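Local structure of cyclopenase asqI (Emericella nidulans, 5YY3) at residues D245-G250 against G262-F267; Y358-F363 against P391-W396; T490-I495 against T580-P585; P486-L491 against R512-L517. The protein catalyses, as a zinc-dependent cyclopenase, the ring contraction of 4'-methoxycyclopenin to 4'-methoxyviridicatin with release of methyl isocyanate, a step in aspoquinolone mycotoxin biosynthesis. All coordinates share one frame; numbering follows the deposited sequence.

Interaction 1 of 4, residues D245-G250 against G262-F267; sequences DFLENG and GGYPPF
The Phe267 ring lies over the start of the Glu248 side chain: Glu248 CB sits above one face, displaced toward the rim, 3.8 Å from the ring centroid and 20° off the normal, a CH-pi contact. Glu248 CG is placed between its backbone N and carbonyl carbon (chi1 62°), and the chain bends at chi2; the carboxylate leads away from the ring to a salt bridge with Arg238, and its OE2 also accepts a bond from the backbone N of Leu236 of the second subunit. Phe246 meets the Phe267 carbonyl, CD1 lying 3.7 Å from Phe267 O, with the oxygen at the edge of the Phe246 ring and near its plane. One hydrogen bond crosses from loop to loop, Phe267 N to Leu247 O at 2.7 Å, bent at the hydrogen (131°), with the donor above the carbonyl plane. Farther along, Leu247 CD1 rests 3.9 Å from Tyr264 CE1, the two side chains crossing at about a right angle. Gly250 CA packs 3.4 Å from Tyr264 O, with the backbone of Pro265 and Pro266 close beside it. Both segments belong to the long loop region linking helix 210-231 to helix 288-304 in the hemocyanin-type domain; Leu247 and Tyr264 face helix 391-410 through Cys392, and Tyr264 OH bonds to Asp390 beside that helix.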
loop_
_atom_site.group_PDB
_atom_site.type_symbol
_atom_site.label_atom_id
_atom_site.label_comp_id
_atom_site.label_asym_id
_atom_site.label_seq_id
_atom_site.Cartn_x
_atom_site.Cartn_y
_atom_site.Cartn_z
ATOM N N ASP A 245 -24.654 11.553 -4.186
ATOM C CA ASP A 245 -23.458 10.777 -3.898
ATOM C C ASP A 245 -22.415 11.608 -3.154
ATOM O O ASP A 245 -22.486 12.846 -3.094
ATOM C CB ASP A 245 -22.861 10.220 -5.190
ATOM C CG ASP A 245 -22.027 8.973 -4.965
ATOM O OD1 ASP A 245 -21.796 8.622 -3.782
ATOM O OD2 ASP A 245 -21.593 8.357 -5.971
ATOM N N PHE A 246 -21.448 10.903 -2.580
ATOM C CA PHE A 246 -20.343 11.546 -1.917
ATOM C C PHE A 246 -19.124 11.553 -2.823
ATOM O O PHE A 246 -18.943 10.659 -3.633
ATOM C CB PHE A 246 -20.019 10.833 -0.608
ATOM C CG PHE A 246 -21.087 10.965 0.447
ATOM C CD1 PHE A 246 -21.124 12.074 1.282
ATOM C CD2 PHE A 246 -22.015 9.958 0.644
ATOM C CE1 PHE A 246 -22.097 12.198 2.274
ATOM C CE2 PHE A 246 -22.985 10.065 1.643
ATOM C CZ PHE A 246 -23.025 11.188 2.455
ATOM N N LEU A 247 -18.303 12.581 -2.690
ATOM C CA LEU A 247 -16.959 12.580 -3.233
ATOM C C LEU A 247 -15.998 12.243 -2.091
ATOM O O LEU A 247 -15.553 13.128 -1.371
ATOM C CB LEU A 247 -16.634 13.943 -3.839
ATOM C CG LEU A 247 -17.356 14.312 -5.136
ATOM C CD1 LEU A 247 -17.373 15.802 -5.306
ATOM C CD2 LEU A 247 -16.652 13.662 -6.315
ATOM N N GLU A 248 -15.667 10.973 -1.911
ATOM C CA GLU A 248 -15.027 10.585 -0.661
ATOM C C GLU A 248 -13.546 10.966 -0.513
ATOM O O GLU A 248 -13.011 10.892 0.596
ATOM C CB GLU A 248 -15.184 9.075 -0.447
ATOM C CG GLU A 248 -14.542 8.218 -1.504
ATOM C CD GLU A 248 -15.571 7.572 -2.415
ATOM O OE1 GLU A 248 -16.435 8.308 -2.942
ATOM O OE2 GLU A 248 -15.517 6.330 -2.611
ATOM N N ASN A 249 -12.887 11.385 -1.590
ATOM C CA ASN A 249 -11.461 11.689 -1.487
ATOM C C ASN A 249 -11.088 13.163 -1.364
ATOM O O ASN A 249 -10.001 13.500 -0.864
ATOM C CB ASN A 249 -10.726 11.092 -2.676
ATOM C CG ASN A 249 -10.641 9.601 -2.577
ATOM O OD1 ASN A 249 -10.382 9.064 -1.503
ATOM N ND2 ASN A 249 -10.922 8.914 -3.672
ATOM N N GLY A 250 -11.959 14.054 -1.816
ATOM C CA GLY A 250 -11.650 15.464 -1.657
ATOM C C GLY A 250 -10.543 15.872 -2.609
ATOM O O GLY A 250 -9.812 15.039 -3.126
ATOM N N GLY A 262 -10.101 27.227 -4.766
ATOM C CA GLY A 262 -9.910 26.137 -3.832
ATOM C C GLY A 262 -10.510 24.826 -4.304
ATOM O O GLY A 262 -11.093 24.731 -5.392
ATOM N N GLY A 263 -10.353 23.800 -3.478
ATOM C CA GLY A 263 -10.959 22.516 -3.748
ATOM C C GLY A 263 -12.155 22.286 -2.844
ATOM O O GLY A 263 -12.985 23.169 -2.658
ATOM N N TYR A 264 -12.227 21.089 -2.274
ATOM C CA TYR A 264 -13.320 20.703 -1.396
ATOM C C TYR A 264 -12.812 19.543 -0.533
ATOM O O TYR A 264 -11.908 18.808 -0.950
ATOM C CB TYR A 264 -14.571 20.318 -2.210
ATOM C CG TYR A 264 -14.285 19.340 -3.335
ATOM C CD1 TYR A 264 -14.154 17.988 -3.068
ATOM C CD2 TYR A 264 -14.137 19.770 -4.659
ATOM C CE1 TYR A 264 -13.881 17.091 -4.054
ATOM C CE2 TYR A 264 -13.857 18.857 -5.677
ATOM C CZ TYR A 264 -13.735 17.515 -5.358
ATOM O OH TYR A 264 -13.463 16.562 -6.318
ATOM N N PRO A 265 -13.363 19.385 0.682
ATOM C CA PRO A 265 -12.883 18.324 1.584
ATOM C C PRO A 265 -13.379 16.917 1.203
ATOM O O PRO A 265 -14.214 16.780 0.309
ATOM C CB PRO A 265 -13.450 18.754 2.946
ATOM C CG PRO A 265 -14.688 19.549 2.589
ATOM C CD PRO A 265 -14.331 20.285 1.338
ATOM N N PRO A 266 -12.872 15.875 1.879
ATOM C CA PRO A 266 -13.427 14.538 1.650
ATOM C C PRO A 266 -14.906 14.470 1.997
ATOM O O PRO A 266 -15.345 15.147 2.928
ATOM C CB PRO A 266 -12.612 13.650 2.591
ATOM C CG PRO A 266 -11.365 14.411 2.853
ATOM C CD PRO A 266 -11.738 15.848 2.820
ATOM N N PHE A 267 -15.654 13.673 1.240
ATOM C CA PHE A 267 -17.094 13.496 1.436
ATOM C C PHE A 267 -17.897 14.785 1.254
ATOM O O PHE A 267 -18.911 14.984 1.901
ATOM C CB PHE A 267 -17.360 12.870 2.813
ATOM C CG PHE A 267 -16.788 11.483 2.950
ATOM C CD1 PHE A 267 -15.478 11.297 3.370
ATOM C CD2 PHE A 267 -17.545 10.369 2.617
ATOM C CE1 PHE A 267 -14.930 10.017 3.475
ATOM C CE2 PHE A 267 -17.010 9.093 2.728
ATOM C CZ PHE A 267 -15.693 8.914 3.153
#

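Interaction 2 of 4, residues Y358-F363 against P391-W396; sequences YGLGKF and PCFWRW
Phe363 and Trp396 pack between two helices of the hemocyanin-type, mainly helical domain that carries the zinc site: the segments 358-363 and 391-396, of helices 355-367 and 391-410, run at 154° with axes 10.9 Å apart at closest approach. The tight part is Leu360 CD2 on Phe393 together with Phe363 against Cys392, whose SG lies obliquely 4.3 Å from the Phe363 centroid as a sulfur-aromatic contact. Phe363 also presents its edge to Trp396 CE3. Other contacts are spaced more widely. Trp396 has CG anti to its backbone N (chi1 -175°), and Gly359 CA sits over one face of its six-membered ring, 4.2 Å from the centroid. Gly359 has no side chain there, and the indole lies directly against its backbone, CZ2 and CH2 nearest. Phe363 CB is 4.1 Å from Phe393 CZ, the two rings at 52° to each other. Leu360 is partly exposed, while the other touching residues are buried. Toward the metal, the Leu360 side chain is about 6 Å from that of the zinc ligand His190, and the Trp396 side chain about 7 Å from that of the ligand His218. Trp396 NE1 is hydrogen-bonded to His356 ND1. Leu360 CD2 meets the edge of the Phe393 ring, near its plane, 3.4 Å from Phe393 CD2.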
loop_
_atom_site.group_PDB
_atom_site.type_symbol
_atom_site.label_atom_id
_atom_site.label_comp_id
_atom_site.label_asym_id
_atom_site.label_seq_id
_atom_site.Cartn_x
_atom_site.Cartn_y
_atom_site.Cartn_z
ATOM N N TYR A 358 -26.029 22.749 -15.846
ATOM C CA TYR A 358 -26.437 22.970 -14.458
ATOM C C TYR A 358 -25.728 21.972 -13.556
ATOM O O TYR A 358 -25.415 22.276 -12.392
ATOM C CB TYR A 358 -27.953 22.871 -14.291
ATOM C CG TYR A 358 -28.663 24.152 -14.628
ATOM C CD1 TYR A 358 -28.374 25.324 -13.942
ATOM C CD2 TYR A 358 -29.643 24.192 -15.617
ATOM C CE1 TYR A 358 -29.034 26.509 -14.237
ATOM C CE2 TYR A 358 -30.307 25.368 -15.916
ATOM C CZ TYR A 358 -29.997 26.523 -15.217
ATOM O OH TYR A 358 -30.642 27.698 -15.517
ATOM N N GLY A 359 -25.461 20.784 -14.090
ATOM C CA GLY A 359 -24.688 19.791 -13.357
ATOM C C GLY A 359 -23.299 20.277 -12.980
ATOM O O GLY A 359 -22.877 20.142 -11.820
ATOM N N LEU A 360 -22.586 20.842 -13.955
ATOM C CA LEU A 360 -21.261 21.415 -13.704
ATOM C C LEU A 360 -21.376 22.526 -12.675
ATOM O O LEU A 360 -20.512 22.672 -11.794
ATOM C CB LEU A 360 -20.627 21.957 -14.998
ATOM C CG LEU A 360 -20.268 20.902 -16.049
ATOM C CD1 LEU A 360 -19.557 21.542 -17.232
ATOM C CD2 LEU A 360 -19.422 19.810 -15.432
ATOM N N GLY A 361 -22.455 23.300 -12.801
ATOM C CA GLY A 361 -22.773 24.377 -11.874
ATOM C C GLY A 361 -22.919 23.927 -10.431
ATOM O O GLY A 361 -22.539 24.658 -9.506
ATOM N N LYS A 362 -23.443 22.723 -10.227
ATOM C CA LYS A 362 -23.585 22.186 -8.878
ATOM C C LYS A 362 -22.225 21.829 -8.261
ATOM O O LYS A 362 -22.044 21.966 -7.054
ATOM C CB LYS A 362 -24.506 20.966 -8.883
ATOM C CG LYS A 362 -25.930 21.268 -9.370
ATOM C CD LYS A 362 -26.693 22.190 -8.386
ATOM C CE LYS A 362 -27.190 21.403 -7.183
ATOM N NZ LYS A 362 -27.870 22.242 -6.147
ATOM N N PHE A 363 -21.263 21.379 -9.073
ATOM C CA PHE A 363 -19.922 21.127 -8.545
ATOM C C PHE A 363 -19.234 22.447 -8.190
ATOM O O PHE A 363 -18.509 22.527 -7.209
ATOM C CB PHE A 363 -19.065 20.326 -9.535
ATOM C CG PHE A 363 -19.539 18.913 -9.744
ATOM C CD1 PHE A 363 -19.311 17.938 -8.784
ATOM C CD2 PHE A 363 -20.204 18.558 -10.914
ATOM C CE1 PHE A 363 -19.746 16.626 -8.988
ATOM C CE2 PHE A 363 -20.650 17.264 -11.118
ATOM C CZ PHE A 363 -20.425 16.297 -10.151
ATOM N N PRO A 391 -11.071 15.414 -10.008
ATOM C CA PRO A 391 -11.682 14.086 -10.171
ATOM C C PRO A 391 -13.210 14.108 -10.173
ATOM O O PRO A 391 -13.814 13.187 -10.740
ATOM C CB PRO A 391 -11.162 13.302 -8.958
ATOM C CG PRO A 391 -9.901 13.995 -8.574
ATOM C CD PRO A 391 -10.190 15.467 -8.825
ATOM N N CYS A 392 -13.850 15.109 -9.568
ATOM C CA CYS A 392 -15.317 15.101 -9.607
ATOM C C CYS A 392 -15.835 15.260 -11.046
ATOM O O CYS A 392 -16.892 14.730 -11.387
ATOM C CB CYS A 392 -15.921 16.177 -8.688
ATOM S SG CYS A 392 -15.774 17.901 -9.203
ATOM N N PHE A 393 -15.100 15.957 -11.907
ATOM C CA PHE A 393 -15.612 16.152 -13.257
ATOM C C PHE A 393 -15.498 14.881 -14.088
ATOM O O PHE A 393 -16.274 14.671 -15.020
ATOM C CB PHE A 393 -14.910 17.320 -13.943
ATOM C CG PHE A 393 -15.299 18.661 -13.369
ATOM C CD1 PHE A 393 -14.495 19.301 -12.434
ATOM C CD2 PHE A 393 -16.509 19.239 -13.698
ATOM C CE1 PHE A 393 -14.862 20.522 -11.896
ATOM C CE2 PHE A 393 -16.893 20.463 -13.148
ATOM C CZ PHE A 393 -16.070 21.102 -12.255
ATOM N N TRP A 394 -14.544 14.020 -13.743
ATOM C CA TRP A 394 -14.400 12.760 -14.457
ATOM C C TRP A 394 -15.563 11.884 -14.079
ATOM O O TRP A 394 -16.034 11.095 -14.897
ATOM C CB TRP A 394 -13.039 12.099 -14.162
ATOM C CG TRP A 394 -11.964 12.857 -14.867
ATOM C CD1 TRP A 394 -11.203 13.863 -14.357
ATOM C CD2 TRP A 394 -11.604 12.742 -16.252
ATOM N NE1 TRP A 394 -10.358 14.358 -15.326
ATOM C CE2 TRP A 394 -10.586 13.682 -16.499
ATOM C CE3 TRP A 394 -12.029 11.916 -17.302
ATOM C CZ2 TRP A 394 -9.991 13.825 -17.752
ATOM C CZ3 TRP A 394 -11.438 12.053 -18.536
ATOM C CH2 TRP A 394 -10.421 12.998 -18.753
ATOM N N ARG A 395 -16.079 12.061 -12.865
ATOM C CA ARG A 395 -17.256 11.297 -12.465
ATOM C C ARG A 395 -18.491 11.828 -13.213
ATOM O O ARG A 395 -19.370 11.054 -13.601
ATOM C CB ARG A 395 -17.450 11.334 -10.941
ATOM C CG ARG A 395 -16.249 10.752 -10.160
ATOM C CD ARG A 395 -16.614 10.402 -8.699
ATOM N NE ARG A 395 -17.893 9.716 -8.707
ATOM C CZ ARG A 395 -18.648 9.509 -7.639
ATOM N NH1 ARG A 395 -18.231 9.914 -6.437
ATOM N NH2 ARG A 395 -19.821 8.892 -7.786
ATOM N N TRP A 396 -18.540 13.136 -13.452
ATOM C CA TRP A 396 -19.605 13.682 -14.283
ATOM C C TRP A 396 -19.440 13.253 -15.756
ATOM O O TRP A 396 -20.416 12.831 -16.390
ATOM C CB TRP A 396 -19.663 15.213 -14.169
ATOM C CG TRP A 396 -20.828 15.811 -14.932
ATOM C CD1 TRP A 396 -20.767 16.477 -16.117
ATOM C CD2 TRP A 396 -22.216 15.779 -14.560
ATOM N NE1 TRP A 396 -22.028 16.865 -16.509
ATOM C CE2 TRP A 396 -22.940 16.447 -15.567
ATOM C CE3 TRP A 396 -22.924 15.234 -13.481
ATOM C CZ2 TRP A 396 -24.327 16.601 -15.530
ATOM C CZ3 TRP A 396 -24.300 15.390 -13.437
ATOM C CH2 TRP A 396 -24.989 16.071 -14.456
#

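Interaction 3 of 4, residues T490-I495 against T580-P585; sequences TLRLFI and TDDGIP
Arg492 and Asp582 reach toward each other tip to tip across the end of an antiparallel strand pair in the Ig-like domain, forming a salt bridge. Arg492 NH2 lies 3.0 Å from Asp582 OD2, but the bond is weak and bent at the hydrogen (123°), and a second weak one goes to OD1; guanidinium and carboxylate planes are turned 67° apart. The straighter bond comes from Arg492 NE, which meets Thr580 OG1 at 3.0 Å, almost in the guanidinium plane and with 171° at the hydrogen. The arginine chain is extended from CG to NE, which sets NE beside Thr580 OG1. On one guanidinium face, Thr490 CG2 stands 4.1 Å above the plane, offset toward the rim. Thr580 OG1 in turn gives its proton to Asp582 OD1 at 2.9 Å, meeting that oxygen from above the carboxylate plane. The hydroxyl thus links the arginine to the carboxylate. Thr490 OG1 also approaches Asp582 OD2, at 3.1 Å. Behind these side chains, the backbone sets the register: Thr490 and Thr580 form an antiparallel hydrogen-bonded pair, each N bonded to the other's O. Beyond Thr580 the chain leaves the strand, and the Asp582 side chain points back toward Thr490 and Arg492. Farther out, Tyr604 touches Thr580, and Arg492 NH1 makes a salt bridge to Asp598 OD2.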
loop_
_atom_site.group_PDB
_atom_site.type_symbol
_atom_site.label_atom_id
_atom_site.label_comp_id
_atom_site.label_asym_id
_atom_site.label_seq_id
_atom_site.Cartn_x
_atom_site.Cartn_y
_atom_site.Cartn_z
ATOM N N THR A 490 -11.292 4.180 -46.241
ATOM C CA THR A 490 -10.805 4.806 -45.020
ATOM C C THR A 490 -10.472 3.732 -43.987
ATOM O O THR A 490 -11.272 2.820 -43.740
ATOM C CB THR A 490 -11.836 5.800 -44.438
ATOM O OG1 THR A 490 -12.043 6.873 -45.361
ATOM C CG2 THR A 490 -11.350 6.384 -43.094
ATOM N N LEU A 491 -9.268 3.830 -43.421
ATOM C CA LEU A 491 -8.808 2.909 -42.381
ATOM C C LEU A 491 -9.047 3.550 -41.023
ATOM O O LEU A 491 -8.614 4.682 -40.783
ATOM C CB LEU A 491 -7.326 2.572 -42.553
ATOM C CG LEU A 491 -6.920 1.784 -43.794
ATOM C CD1 LEU A 491 -5.436 1.568 -43.782
ATOM C CD2 LEU A 491 -7.653 0.452 -43.846
ATOM N N ARG A 492 -9.738 2.831 -40.143
ATOM C CA ARG A 492 -10.052 3.348 -38.820
ATOM C C ARG A 492 -9.399 2.504 -37.733
ATOM O O ARG A 492 -9.723 1.319 -37.578
ATOM C CB ARG A 492 -11.568 3.395 -38.614
ATOM C CG ARG A 492 -12.293 4.125 -39.713
ATOM C CD ARG A 492 -13.781 3.945 -39.588
ATOM N NE ARG A 492 -14.468 4.704 -40.617
ATOM C CZ ARG A 492 -14.896 5.947 -40.463
ATOM N NH1 ARG A 492 -14.721 6.564 -39.303
ATOM N NH2 ARG A 492 -15.503 6.563 -41.467
ATOM N N LEU A 493 -8.492 3.118 -36.985
ATOM C CA LEU A 493 -7.714 2.407 -35.973
ATOM C C LEU A 493 -8.130 2.748 -34.534
ATOM O O LEU A 493 -8.180 3.925 -34.144
ATOM C CB LEU A 493 -6.224 2.707 -36.147
ATOM C CG LEU A 493 -5.300 2.203 -35.035
ATOM C CD1 LEU A 493 -5.123 0.712 -35.090
ATOM C CD2 LEU A 493 -3.960 2.911 -35.068
ATOM N N PHE A 494 -8.411 1.697 -33.763
ATOM C CA PHE A 494 -8.744 1.788 -32.351
ATOM C C PHE A 494 -7.869 0.834 -31.528
ATOM O O PHE A 494 -7.424 -0.214 -32.030
ATOM C CB PHE A 494 -10.218 1.443 -32.113
ATOM C CG PHE A 494 -11.201 2.460 -32.652
ATOM C CD1 PHE A 494 -11.550 2.469 -34.000
ATOM C CD2 PHE A 494 -11.826 3.367 -31.793
ATOM C CE1 PHE A 494 -12.472 3.386 -34.495
ATOM C CE2 PHE A 494 -12.755 4.285 -32.274
ATOM C CZ PHE A 494 -13.083 4.298 -33.632
ATOM N N ILE A 495 -7.624 1.188 -30.266
ATOM C CA ILE A 495 -7.021 0.258 -29.315
ATOM C C ILE A 495 -7.864 0.160 -28.052
ATOM O O ILE A 495 -8.688 1.026 -27.761
ATOM C CB ILE A 495 -5.583 0.660 -28.919
ATOM C CG1 ILE A 495 -5.588 1.970 -28.102
ATOM C CG2 ILE A 495 -4.665 0.708 -30.168
ATOM C CD1 ILE A 495 -4.196 2.434 -27.664
ATOM N N THR A 580 -13.561 1.125 -44.195
ATOM C CA THR A 580 -14.896 1.492 -44.630
ATOM C C THR A 580 -14.881 2.160 -45.996
ATOM O O THR A 580 -13.905 2.810 -46.383
ATOM C CB THR A 580 -15.601 2.431 -43.604
ATOM O OG1 THR A 580 -14.829 3.623 -43.406
ATOM C CG2 THR A 580 -15.782 1.721 -42.277
ATOM N N ASP A 581 -15.965 1.957 -46.731
ATOM C CA ASP A 581 -16.296 2.798 -47.875
ATOM C C ASP A 581 -17.201 3.926 -47.420
ATOM O O ASP A 581 -18.331 3.681 -47.025
ATOM C CB ASP A 581 -17.000 2.001 -48.973
ATOM C CG ASP A 581 -17.360 2.861 -50.170
ATOM O OD1 ASP A 581 -16.557 3.749 -50.538
ATOM O OD2 ASP A 581 -18.455 2.656 -50.735
ATOM N N ASP A 582 -16.705 5.155 -47.490
ATOM C CA ASP A 582 -17.446 6.314 -46.994
ATOM C C ASP A 582 -18.129 7.141 -48.092
ATOM O O ASP A 582 -18.680 8.203 -47.805
ATOM C CB ASP A 582 -16.507 7.213 -46.185
ATOM C CG ASP A 582 -16.028 6.552 -44.900
ATOM O OD1 ASP A 582 -16.726 5.636 -44.405
ATOM O OD2 ASP A 582 -14.960 6.952 -44.390
ATOM N N GLY A 583 -18.115 6.653 -49.333
ATOM C CA GLY A 583 -18.694 7.383 -50.453
ATOM C C GLY A 583 -17.894 8.629 -50.796
ATOM O O GLY A 583 -16.736 8.757 -50.386
ATOM N N ILE A 584 -18.495 9.556 -51.541
ATOM C CA ILE A 584 -17.820 10.823 -51.824
ATOM C C ILE A 584 -18.083 11.802 -50.702
ATOM O O ILE A 584 -19.238 12.078 -50.384
ATOM C CB ILE A 584 -18.271 11.467 -53.144
ATOM C CG1 ILE A 584 -17.916 10.572 -54.329
ATOM C CG2 ILE A 584 -17.651 12.854 -53.308
ATOM C CD1 ILE A 584 -19.081 9.755 -54.791
ATOM N N PRO A 585 -17.004 12.327 -50.095
ATOM C CA PRO A 585 -17.148 13.238 -48.953
ATOM C C PRO A 585 -17.802 14.567 -49.329
ATOM O O PRO A 585 -17.437 15.190 -50.331
ATOM C CB PRO A 585 -15.697 13.460 -48.489
ATOM C CG PRO A 585 -14.866 13.196 -49.708
ATOM C CD PRO A 585 -15.586 12.090 -50.437
#

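Interaction 4 of 4, residues P486-L491 against R512-L517; sequences PQTLTL and RATVQL
Leu491 and Val515 cross obliquely on the buried face of this hairpin, Leu491 CD1 touching Val515 CG2 at 3.6 Å. Val515 CG2 is anti to its carbonyl carbon and takes that contact, while Val515 CB faces the other neighbour: Leu489 lies side by side with Val515, pointing the same way, with Leu489 CD1 4.0 Å from Val515 CB. Leu489 CG stands between its backbone N and carbonyl carbon (chi1 57°). The CD2 methyl of Leu489 is 4.2 Å from Leu517 CD1, those two side chains running at a slant to one another. Gln487 and Leu517 also lie side by side, the glutamine chain extended beyond CG to an amide that bonds to Ser475 and to the backbone O of Glu421.

The opposite face carries Thr488, Thr490, Thr514 and Gln516. There Thr488 CG2 meets Thr514 CG2 at 3.8 Å, Thr490 CG2 rests 3.6 Å from Arg512 CG, and at the end Pro486 CB packs on Gln516 CG at 3.6 Å. The pairing is antiparallel: Gln487 with Leu517, Leu489 with Val515 and Leu491 with Ala513 are hydrogen-bonded pairs, Thr488 with Gln516 and Thr490 with Thr514 non-hydrogen-bonded ones. Leu491 N to Ala513 O is nearly linear (177° at the hydrogen).

Strands 487-497 and 508-517 form a beta hairpin in the Ig-like domain. Its leucine and valine face packs against strands 461-475 and 523-528, while strand 571-580 flanks strand 487-497 on the edge away from 508-517.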
loop_
_atom_site.group_PDB
_atom_site.type_symbol
_atom_site.label_atom_id
_atom_site.label_comp_id
_atom_site.label_asym_id
_atom_site.label_seq_id
_atom_site.Cartn_x
_atom_site.Cartn_y
_atom_site.Cartn_z
ATOM N N PRO A 486 -9.418 4.621 -59.367
ATOM C CA PRO A 486 -8.859 4.238 -58.063
ATOM C C PRO A 486 -9.931 3.752 -57.086
ATOM O O PRO A 486 -11.086 4.170 -57.197
ATOM C CB PRO A 486 -8.222 5.541 -57.545
ATOM C CG PRO A 486 -8.187 6.473 -58.704
ATOM C CD PRO A 486 -9.330 6.074 -59.586
ATOM N N GLN A 487 -9.554 2.874 -56.158
ATOM C CA GLN A 487 -10.412 2.540 -55.019
ATOM C C GLN A 487 -10.005 3.378 -53.819
ATOM O O GLN A 487 -8.852 3.327 -53.383
ATOM C CB GLN A 487 -10.321 1.061 -54.663
ATOM C CG GLN A 487 -11.281 0.647 -53.567
ATOM C CD GLN A 487 -11.313 -0.858 -53.383
ATOM O OE1 GLN A 487 -10.437 -1.561 -53.870
ATOM N NE2 GLN A 487 -12.332 -1.358 -52.705
ATOM N N THR A 488 -10.940 4.155 -53.291
ATOM C CA THR A 488 -10.658 4.960 -52.119
ATOM C C THR A 488 -11.409 4.449 -50.904
ATOM O O THR A 488 -12.612 4.300 -50.939
ATOM C CB THR A 488 -11.012 6.415 -52.359
ATOM O OG1 THR A 488 -10.055 6.967 -53.271
ATOM C CG2 THR A 488 -10.972 7.204 -51.042
ATOM N N LEU A 489 -10.685 4.167 -49.830
ATOM C CA LEU A 489 -11.296 3.665 -48.600
ATOM C C LEU A 489 -10.683 4.368 -47.397
ATOM O O LEU A 489 -9.700 5.083 -47.522
ATOM C CB LEU A 489 -11.123 2.148 -48.508
ATOM C CG LEU A 489 -9.648 1.772 -48.568
ATOM C CD1 LEU A 489 -9.115 1.332 -47.209
ATOM C CD2 LEU A 489 -9.383 0.736 -49.655
ATOM N N THR A 490 -11.292 4.180 -46.241
ATOM C CA THR A 490 -10.805 4.806 -45.020
ATOM C C THR A 490 -10.472 3.732 -43.987
ATOM O O THR A 490 -11.272 2.820 -43.740
ATOM C CB THR A 490 -11.836 5.800 -44.438
ATOM O OG1 THR A 490 -12.043 6.873 -45.361
ATOM C CG2 THR A 490 -11.350 6.384 -43.094
ATOM N N LEU A 491 -9.268 3.830 -43.421
ATOM C CA LEU A 491 -8.808 2.909 -42.381
ATOM C C LEU A 491 -9.047 3.550 -41.023
ATOM O O LEU A 491 -8.614 4.682 -40.783
ATOM C CB LEU A 491 -7.326 2.572 -42.553
ATOM C CG LEU A 491 -6.920 1.784 -43.794
ATOM C CD1 LEU A 491 -5.436 1.568 -43.782
ATOM C CD2 LEU A 491 -7.653 0.452 -43.846
ATOM N N ARG A 512 -7.476 7.710 -38.183
ATOM C CA ARG A 512 -8.413 7.576 -39.298
ATOM C C ARG A 512 -7.684 8.033 -40.555
ATOM O O ARG A 512 -7.230 9.178 -40.614
ATOM C CB ARG A 512 -9.665 8.419 -39.078
ATOM C CG ARG A 512 -10.811 8.025 -39.965
ATOM C CD ARG A 512 -11.712 9.205 -40.274
ATOM N NE ARG A 512 -12.208 9.869 -39.070
ATOM C CZ ARG A 512 -12.158 11.182 -38.867
ATOM N NH1 ARG A 512 -11.636 11.979 -39.794
ATOM N NH2 ARG A 512 -12.637 11.699 -37.744
ATOM N N ALA A 513 -7.541 7.157 -41.546
ATOM C CA ALA A 513 -6.710 7.499 -42.692
ATOM C C ALA A 513 -7.257 6.977 -44.011
ATOM O O ALA A 513 -7.648 5.811 -44.137
ATOM C CB ALA A 513 -5.299 6.990 -42.483
ATOM N N THR A 514 -7.263 7.863 -44.996
ATOM C CA THR A 514 -7.697 7.518 -46.338
ATOM C C THR A 514 -6.617 6.712 -47.054
ATOM O O THR A 514 -5.431 7.010 -46.960
ATOM C CB THR A 514 -8.050 8.782 -47.140
ATOM O OG1 THR A 514 -9.242 9.360 -46.592
ATOM C CG2 THR A 514 -8.290 8.451 -48.601
ATOM N N VAL A 515 -7.026 5.657 -47.739
ATOM C CA VAL A 515 -6.094 4.933 -48.578
ATOM C C VAL A 515 -6.648 4.916 -49.991
ATOM O O VAL A 515 -7.847 4.753 -50.189
ATOM C CB VAL A 515 -5.863 3.505 -48.068
ATOM C CG1 VAL A 515 -5.007 2.722 -49.037
ATOM C CG2 VAL A 515 -5.193 3.561 -46.711
ATOM N N GLN A 516 -5.776 5.105 -50.969
ATOM C CA GLN A 516 -6.192 5.030 -52.356
ATOM C C GLN A 516 -5.449 3.889 -53.047
ATOM O O GLN A 516 -4.214 3.862 -53.068
ATOM C CB GLN A 516 -5.932 6.361 -53.064
ATOM C CG GLN A 516 -6.621 6.477 -54.403
ATOM C CD GLN A 516 -6.158 7.692 -55.195
ATOM O OE1 GLN A 516 -6.878 8.690 -55.288
ATOM N NE2 GLN A 516 -4.952 7.609 -55.783
ATOM N N LEU A 517 -6.197 2.936 -53.592
ATOM C CA LEU A 517 -5.583 1.829 -54.313
ATOM C C LEU A 517 -5.693 2.051 -55.818
ATOM O O LEU A 517 -6.688 2.583 -56.317
ATOM C CB LEU A 517 -6.226 0.492 -53.921
ATOM C CG LEU A 517 -6.219 0.146 -52.427
ATOM C CD1 LEU A 517 -6.766 -1.252 -52.194
ATOM C CD2 LEU A 517 -4.815 0.297 -51.840
#

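In the fold
The four interactions fall into two pairs, on opposite sides of the chain's centre. Interactions 1 and 2 come first along the sequence, lie in the hemocyanin-type domain with centres 12 Å apart, and are joined by a salt bridge between Asp245 and Arg395 and by packing of Leu247 and Tyr264 on Cys392. Interactions 3 and 4 follow in the Ig-like domain, with centres 7 Å apart; they share Thr490 and Leu491 of strand 487-497, which pairs with 508-517 along one edge and 571-580 along the other. Between pairs, centres are 34 to 49 Å apart without touching. Interaction 2 is the one beside the zinc ligands, while the other three lie away from the zinc site.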